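Local coordinates for protein bacterioferritin (Mycobacterium smegmatis str. MC2 155, PDB 3BKN) that probably stores iron, oxidising ferrous iron with dioxygen at a dinuclear centre and laying down the ferric mineral inside its 24-subunit shell, at residues Ala89-Glu94 with Thr129-Leu134. Numbering follows the deposited sequence.
Sequences ADLAIE and THIDYL. With ZN (zinc ion), chain N.
Glu94 and His130 reach from two neighbouring helices of the bacterioferritin four-helix bundle to one zinc ion of the dinuclear metal site, which corresponds to the ferroxidase centre of bacterioferritins. Their segments, in helices 83-110 and 114-144, run roughly antiparallel at 150° with axes 9.6 Å apart. Glu94 OE2 binds the zinc at 2.0 Å, whereas OE1 of the same carboxylate stays 2.9 Å away, so the glutamate binds mainly through OE2. His130 supplies ND1, 2.1 Å from the zinc, with its ring steeply inclined to the carboxylate, the planes 77° apart. The carboxylate lies at the edge of the imidazole, with OE2 close to the ring plane on the ND1 side; OE2 and ND1 are neighbours because they share the metal, and they are not hydrogen-bonded. A bend at chi2 (-69°) turns the Glu94 carboxylate toward the ion. Glu51 and Glu127 complete the coordination, and Tyr25 of helix 5-34 hydrogen-bonds to Glu94 OE2, a second-shell contact that would help fix the carboxylate. Beside the metal ligands the interface turns apolar. Ile131 lays CG1 against Glu94 CB, packing on the aliphatic root of the metal-binding side chain, while its CG2 branch takes Leu91 CD1 at 3.9 Å, the two side chains crossing at about a right angle. Leu91 and Leu134 instead pass alongside each other in opposite directions. With CG anti to its backbone N (chi1 -180°), Leu91 extends CD1 across to both Ile131 CG2 and Leu134 CB. Leu134 in turn places CD1 against the backbone of helix 83-110, next to Glu94 CG and 3.5 Å from Leu91 N.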
# COMPACT_ATOMS: atom_id res chain seq x y z
N ALA A 89 48.24 -6.25 -26.67
CA ALA A 89 48.59 -7.42 -25.89
C ALA A 89 47.40 -8.39 -25.72
O ALA A 89 47.55 -9.61 -25.91
CB ALA A 89 49.13 -6.99 -24.56
N ASP A 90 46.22 -7.84 -25.40
CA ASP A 90 45.00 -8.65 -25.23
C ASP A 90 44.47 -9.15 -26.59
O ASP A 90 43.98 -10.26 -26.72
CB ASP A 90 43.94 -7.87 -24.43
CG ASP A 90 44.39 -7.58 -22.97
OD1 ASP A 90 45.09 -8.47 -22.38
OD2 ASP A 90 44.08 -6.48 -22.43
N LEU A 91 44.61 -8.33 -27.61
CA LEU A 91 44.25 -8.79 -28.95
C LEU A 91 45.16 -9.96 -29.36
O LEU A 91 44.70 -10.90 -29.99
CB LEU A 91 44.26 -7.62 -29.94
CG LEU A 91 43.92 -7.78 -31.40
CD1 LEU A 91 42.42 -8.00 -31.55
CD2 LEU A 91 44.33 -6.53 -32.11
N ALA A 92 46.43 -9.92 -28.97
CA ALA A 92 47.30 -11.00 -29.36
C ALA A 92 46.85 -12.36 -28.78
O ALA A 92 46.87 -13.35 -29.50
CB ALA A 92 48.80 -10.66 -29.06
N ILE A 93 46.42 -12.42 -27.52
CA ILE A 93 45.91 -13.69 -27.04
C ILE A 93 44.52 -14.11 -27.55
O ILE A 93 44.23 -15.31 -27.63
CB ILE A 93 45.99 -13.95 -25.53
CG1 ILE A 93 45.51 -12.78 -24.73
CG2 ILE A 93 47.43 -14.40 -25.10
CD1 ILE A 93 45.73 -13.09 -23.26
N GLU A 94 43.66 -13.15 -27.87
CA GLU A 94 42.38 -13.51 -28.44
C GLU A 94 42.60 -14.16 -29.79
O GLU A 94 41.94 -15.15 -30.09
CB GLU A 94 41.43 -12.33 -28.50
CG GLU A 94 41.07 -11.78 -27.14
CD GLU A 94 40.21 -12.71 -26.31
OE1 GLU A 94 39.87 -13.84 -26.74
OE2 GLU A 94 39.85 -12.31 -25.18
N THR A 129 33.87 -11.52 -30.15
CA THR A 129 33.37 -10.25 -29.67
C THR A 129 34.44 -9.39 -28.96
O THR A 129 34.48 -8.17 -29.16
CB THR A 129 32.08 -10.48 -28.85
OG1 THR A 129 31.06 -10.87 -29.77
CG2 THR A 129 31.62 -9.23 -28.10
N HIS A 130 35.32 -10.02 -28.17
CA HIS A 130 36.42 -9.33 -27.54
C HIS A 130 37.31 -8.78 -28.63
O HIS A 130 37.70 -7.63 -28.57
CB HIS A 130 37.25 -10.20 -26.58
CG HIS A 130 36.54 -10.62 -25.31
ND1 HIS A 130 37.09 -11.51 -24.41
CD2 HIS A 130 35.31 -10.30 -24.82
CE1 HIS A 130 36.25 -11.72 -23.41
NE2 HIS A 130 35.15 -11.01 -23.64
N ILE A 131 37.61 -9.58 -29.65
CA ILE A 131 38.44 -9.12 -30.76
C ILE A 131 37.84 -7.91 -31.44
O ILE A 131 38.54 -6.97 -31.74
CB ILE A 131 38.71 -10.23 -31.83
CG1 ILE A 131 39.62 -11.31 -31.24
CG2 ILE A 131 39.31 -9.65 -33.12
CD1 ILE A 131 39.53 -12.63 -31.93
N ASP A 132 36.54 -7.94 -31.69
CA ASP A 132 35.85 -6.82 -32.29
C ASP A 132 36.01 -5.57 -31.43
O ASP A 132 36.37 -4.50 -31.96
CB ASP A 132 34.37 -7.15 -32.47
CG ASP A 132 33.62 -6.07 -33.25
OD1 ASP A 132 34.17 -5.62 -34.29
OD2 ASP A 132 32.50 -5.67 -32.83
N TYR A 133 35.77 -5.69 -30.11
CA TYR A 133 35.91 -4.54 -29.23
C TYR A 133 37.33 -3.96 -29.31
O TYR A 133 37.51 -2.76 -29.52
CB TYR A 133 35.51 -4.91 -27.81
CG TYR A 133 36.04 -3.92 -26.80
CD1 TYR A 133 35.51 -2.62 -26.71
CD2 TYR A 133 37.12 -4.27 -25.95
CE1 TYR A 133 36.01 -1.71 -25.76
CE2 TYR A 133 37.61 -3.37 -25.01
CZ TYR A 133 37.07 -2.09 -24.92
OH TYR A 133 37.62 -1.21 -24.03
N LEU A 134 38.32 -4.83 -29.21
CA LEU A 134 39.74 -4.47 -29.16
C LEU A 134 40.19 -3.80 -30.43
O LEU A 134 40.86 -2.77 -30.38
CB LEU A 134 40.60 -5.69 -28.94
CG LEU A 134 40.47 -6.36 -27.56
CD1 LEU A 134 41.12 -7.73 -27.58
CD2 LEU A 134 41.09 -5.49 -26.49
ZN ZN N . 38.28 -13.28 -24.38